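Local coordinates for endonuclease II (Enterobacteria phage t4, PDB 2WSH), which nicks and cleaves cytosine-containing double-stranded host DNA in a sequence-specific, magnesium-dependent manner, helping phage T4 scavenge host nucleotides, at the interface of chains A and B and the interface of chains A and C. Coordinates in Å, arbitrary orientation; residue numbers count along the deposited sequence, not the author numbering. Chains: chain A/B/C, Endonuclease II.

Contact 1: the interface of chains A and B. Residues chain A 103, 105-106; chain B 109-112.
A:Asn106 and B:Thr110 form an antiparallel beta bridge between two subunits of this GIY-YIG homotetramer, joining the 106-111 strands of chains A and B about a two-fold axis. Two backbone hydrogen bonds make the bridge. A:Asn106 N donates to B:Thr110 O at 3.1 Å, and B:Thr110 N donates back to A:Asn106 O at 3.0 Å, both nearly straight at the hydrogen. Water gives a further polar link: one molecule lies 3.1 Å from the amide nitrogen ND2 of A:Asn106 and 3.0 Å from B:Thr110 O. The same carbonyl oxygen thus takes both the backbone N-H and the water.

Apolar packing centres on A:Phe105. Its CG sits between the backbone N and the carbonyl carbon (chi1 58°), which turns the ring toward B:Met109, a selenomethionine. B:Met109 approaches from one face of the ring, its selenium lying over the CD1-CE1 rim: CD1 is 3.6 Å from CG of B:Met109, and CE1 is 3.7 Å from its selenium SE. The two side chains lie slantwise to each other. Nearer the backbone, CB of A:Phe105 touches CB of B:Asn111 at 3.7 Å.

A:Gln103, the last residue of strand 97-103, meets B:Glu112, which lies in the loop just after strand 106-111. Their side chains run antiparallel alongside one another, with amide and carboxylate planes turned 48° apart. Carboxylate oxygen OE2 of B:Glu112 lies 3.5 Å from the methylene CG of A:Gln103, against the aliphatic stem of the glutamine.

Contact 2: the interface of chains A and C. Residues chain A 111, 113, 116; chain C 15, 123-124, 127-128, 131.
A:Leu113 has CG anti to its carbonyl carbon (chi1 -70°) and a CD1 branch trans along the chain (chi2 -176°), which directs its two methyls at helix 121-132 of chain C. There it lies across C:Glu124 and C:Phe128, roughly perpendicular to both. CD1 lies 3.7 Å above one face of the C:Phe128 ring, offset toward the rim, and also touches the methylene CG of C:Glu124 at 3.6 Å. The other methyl, CD2, meets CE1 of C:Phe128 at 3.8 Å, with C:Tyr15 at its flank. From the helix, CD1 of C:Leu127 reaches CB of A:Leu113 at 3.9 Å, so the leucine is held along much of its length; it buries 104 Å² against chain C.

Next to it, the bent chain of A:Met116, a selenomethionine, packs its CG on CB of C:Leu123 at 4.0 Å. Its selenium SE and the CD1 methyl of C:Leu127 approach tip to tip, 4.1 Å apart.

Polar contacts come from A:Asn111, whose amide has two roles. OD1 accepts the backbone N-H of A:Leu113 at 3.0 Å, from above the carbonyl plane, which probably helps hold the turn that presents the leucine. ND2 gives a weak, strongly bent hydrogen bond to carboxylate oxygen OE2 of C:Glu124, with amide and carboxylate planes 68° apart.

This mainly apolar patch of a two-fold interface docks the beta-hairpin of one GIY-YIG subunit on a helix of another and helps build the tetramer.

Contact 1: the interface of chains A and B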
loop_
_atom_site.group_PDB
_atom_site.type_symbol
_atom_site.label_atom_id
_atom_site.label_comp_id
_atom_site.label_asym_id
_atom_site.label_seq_id
_atom_site.Cartn_x
_atom_site.Cartn_y
_atom_site.Cartn_z
ATOM N N GLN A 103 14.221 8.998 -6.312
ATOM C CA GLN A 103 13.778 7.651 -6.668
ATOM C C GLN A 103 12.385 7.347 -6.135
ATOM O O GLN A 103 12.125 7.478 -4.940
ATOM C CB GLN A 103 14.770 6.599 -6.171
ATOM C CG GLN A 103 14.449 5.181 -6.639
ATOM C CD GLN A 103 14.534 5.020 -8.146
ATOM O OE1 GLN A 103 15.600 5.178 -8.740
ATOM N NE2 GLN A 103 13.410 4.689 -8.770
ATOM N N PHE A 105 8.850 4.471 -6.521
ATOM C CA PHE A 105 8.651 3.030 -6.598
ATOM C C PHE A 105 7.250 2.689 -7.082
ATOM O O PHE A 105 6.499 3.564 -7.517
ATOM C CB PHE A 105 8.887 2.401 -5.226
ATOM C CG PHE A 105 8.006 2.962 -4.154
ATOM C CD1 PHE A 105 6.870 2.284 -3.748
ATOM C CD2 PHE A 105 8.298 4.182 -3.569
ATOM C CE1 PHE A 105 6.051 2.803 -2.770
ATOM C CE2 PHE A 105 7.484 4.706 -2.590
ATOM C CZ PHE A 105 6.358 4.015 -2.192
ATOM N N ASN A 106 6.900 1.412 -7.000
ATOM C CA ASN A 106 5.582 0.958 -7.424
ATOM C C ASN A 106 4.806 0.251 -6.321
ATOM O O ASN A 106 5.384 -0.436 -5.480
ATOM C CB ASN A 106 5.706 0.061 -8.656
ATOM C CG ASN A 106 6.120 0.835 -9.890
ATOM O OD1 ASN A 106 5.294 1.472 -10.543
ATOM N ND2 ASN A 106 7.406 0.788 -10.213
HETATM N N MSE B 109 4.873 -3.964 -2.719
HETATM C CA MSE B 109 5.662 -2.803 -3.073
HETATM C C MSE B 109 6.925 -3.291 -3.753
HETATM O O MSE B 109 7.559 -4.242 -3.291
HETATM C CB MSE B 109 6.024 -1.987 -1.836
HETATM C CG MSE B 109 7.112 -0.958 -2.093
HETATM SE SE MSE B 109 7.390 0.205 -0.560
HETATM C CE MSE B 109 7.234 -1.116 0.857
ATOM N N THR B 110 7.282 -2.642 -4.853
ATOM C CA THR B 110 8.498 -2.967 -5.571
ATOM C C THR B 110 9.376 -1.732 -5.687
ATOM O O THR B 110 8.978 -0.727 -6.276
ATOM C CB THR B 110 8.193 -3.514 -6.978
ATOM O OG1 THR B 110 7.365 -4.678 -6.863
ATOM C CG2 THR B 110 9.488 -3.883 -7.699
ATOM N N ASN B 111 10.566 -1.807 -5.102
ATOM C CA ASN B 111 11.559 -0.753 -5.264
ATOM C C ASN B 111 12.934 -1.340 -5.565
ATOM O O ASN B 111 13.036 -2.448 -6.086
ATOM C CB ASN B 111 11.594 0.165 -4.037
ATOM C CG ASN B 111 12.026 -0.556 -2.772
ATOM O OD1 ASN B 111 12.543 -1.675 -2.816
ATOM N ND2 ASN B 111 11.820 0.093 -1.631
ATOM N N GLU B 112 13.987 -0.602 -5.234
ATOM C CA GLU B 112 15.344 -1.040 -5.545
ATOM C C GLU B 112 15.696 -2.397 -4.930
ATOM O O GLU B 112 16.566 -3.105 -5.432
ATOM C CB GLU B 112 16.367 0.012 -5.110
ATOM C CG GLU B 112 16.021 1.435 -5.524
ATOM C CD GLU B 112 15.388 2.238 -4.401
ATOM O OE1 GLU B 112 14.361 1.796 -3.845
ATOM O OE2 GLU B 112 15.923 3.319 -4.074
HETATM O O HOH W 1 10.096 0.022 -8.908
#

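Contact 2: the interface of chains A and C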
loop_
_atom_site.group_PDB
_atom_site.type_symbol
_atom_site.label_atom_id
_atom_site.label_comp_id
_atom_site.label_asym_id
_atom_site.label_seq_id
_atom_site.Cartn_x
_atom_site.Cartn_y
_atom_site.Cartn_z
ATOM N N ASN A 111 -6.525 -8.738 -5.917
ATOM C CA ASN A 111 -7.629 -9.562 -5.439
ATOM C C ASN A 111 -8.272 -10.284 -6.616
ATOM O O ASN A 111 -7.643 -10.435 -7.665
ATOM C CB ASN A 111 -8.646 -8.741 -4.642
ATOM C CG ASN A 111 -9.187 -7.560 -5.417
ATOM O OD1 ASN A 111 -9.181 -7.546 -6.648
ATOM N ND2 ASN A 111 -9.672 -6.558 -4.694
ATOM N N LEU A 113 -10.336 -9.438 -8.727
ATOM C CA LEU A 113 -10.531 -8.603 -9.908
ATOM C C LEU A 113 -9.265 -8.516 -10.758
ATOM O O LEU A 113 -9.305 -8.064 -11.901
ATOM C CB LEU A 113 -10.977 -7.197 -9.503
ATOM C CG LEU A 113 -12.389 -7.061 -8.935
ATOM C CD1 LEU A 113 -12.721 -5.601 -8.671
ATOM C CD2 LEU A 113 -13.394 -7.679 -9.893
HETATM N N MSE A 116 -4.220 -4.196 -9.431
HETATM C CA MSE A 116 -4.200 -2.750 -9.594
HETATM C C MSE A 116 -2.818 -2.248 -9.194
HETATM O O MSE A 116 -2.255 -2.705 -8.200
HETATM C CB MSE A 116 -5.259 -2.086 -8.710
HETATM C CG MSE A 116 -6.713 -2.282 -9.155
HETATM SE SE MSE A 116 -7.751 -3.540 -8.060
HETATM C CE MSE A 116 -7.036 -5.163 -8.790
ATOM N N TYR C 15 -18.018 -12.930 -5.866
ATOM C CA TYR C 15 -17.290 -11.696 -5.589
ATOM C C TYR C 15 -17.541 -11.161 -4.189
ATOM O O TYR C 15 -17.258 -10.001 -3.890
ATOM C CB TYR C 15 -17.608 -10.648 -6.658
ATOM C CG TYR C 15 -17.089 -11.069 -8.009
ATOM C CD1 TYR C 15 -15.771 -10.833 -8.368
ATOM C CD2 TYR C 15 -17.906 -11.739 -8.911
ATOM C CE1 TYR C 15 -15.283 -11.228 -9.599
ATOM C CE2 TYR C 15 -17.426 -12.141 -10.145
ATOM C CZ TYR C 15 -16.113 -11.883 -10.480
ATOM O OH TYR C 15 -15.626 -12.275 -11.704
ATOM N N LEU C 123 -11.037 1.988 -7.262
ATOM C CA LEU C 123 -10.391 1.079 -8.204
ATOM C C LEU C 123 -11.345 -0.006 -8.689
ATOM O O LEU C 123 -11.330 -0.382 -9.862
ATOM C CB LEU C 123 -9.175 0.408 -7.558
ATOM C CG LEU C 123 -8.191 1.281 -6.784
ATOM C CD1 LEU C 123 -7.098 0.413 -6.180
ATOM C CD2 LEU C 123 -7.602 2.349 -7.684
ATOM N N GLU C 124 -12.170 -0.515 -7.780
ATOM C CA GLU C 124 -13.011 -1.667 -8.084
ATOM C C GLU C 124 -14.233 -1.317 -8.925
ATOM O O GLU C 124 -14.618 -2.078 -9.811
ATOM C CB GLU C 124 -13.438 -2.384 -6.802
ATOM C CG GLU C 124 -12.302 -3.096 -6.092
ATOM C CD GLU C 124 -12.790 -4.098 -5.063
ATOM O OE1 GLU C 124 -14.016 -4.197 -4.853
ATOM O OE2 GLU C 124 -11.944 -4.793 -4.472
ATOM N N LEU C 127 -13.760 -1.636 -12.669
ATOM C CA LEU C 127 -13.538 -3.020 -13.068
ATOM C C LEU C 127 -14.837 -3.814 -13.047
ATOM O O LEU C 127 -15.108 -4.593 -13.960
ATOM C CB LEU C 127 -12.496 -3.691 -12.171
ATOM C CG LEU C 127 -11.094 -3.082 -12.205
ATOM C CD1 LEU C 127 -10.139 -3.884 -11.326
ATOM C CD2 LEU C 127 -10.575 -2.989 -13.641
ATOM N N PHE C 128 -15.639 -3.617 -12.001
ATOM C CA PHE C 128 -16.914 -4.312 -11.889
ATOM C C PHE C 128 -17.869 -3.904 -13.004
ATOM O O PHE C 128 -18.583 -4.738 -13.559
ATOM C CB PHE C 128 -17.563 -4.058 -10.528
ATOM C CG PHE C 128 -17.121 -5.015 -9.461
ATOM C CD1 PHE C 128 -17.306 -6.377 -9.621
ATOM C CD2 PHE C 128 -16.531 -4.556 -8.295
ATOM C CE1 PHE C 128 -16.907 -7.266 -8.642
ATOM C CE2 PHE C 128 -16.128 -5.441 -7.312
ATOM C CZ PHE C 128 -16.316 -6.798 -7.487
ATOM N N LEU C 131 -16.843 -5.424 -16.129
ATOM C CA LEU C 131 -17.035 -6.865 -16.022
ATOM C C LEU C 131 -18.488 -7.288 -16.242
ATOM O O LEU C 131 -18.755 -8.234 -16.980
ATOM C CB LEU C 131 -16.544 -7.361 -14.663
ATOM C CG LEU C 131 -16.500 -8.872 -14.455
ATOM C CD1 LEU C 131 -15.505 -9.510 -15.410
ATOM C CD2 LEU C 131 -16.143 -9.203 -13.011
#

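The centres of contact 1 and contact 2 lie about 23 Å apart, and both draw on the 106-111 strand of each subunit. In contact 1 this strand pairs with its counterpart in chain B; in contact 2 its end, the turn and A:Met116 of strand 114-119 pack on helix 121-132 of chain C. Asn111 serves in both, as B:Asn111 through CB in contact 1 and as A:Asn111 through its side-chain amide in contact 2; each subunit has both roles. One hairpin thus lets chain A bind two neighbours at once, in keeping with a homotetramer built on two different two-fold interfaces.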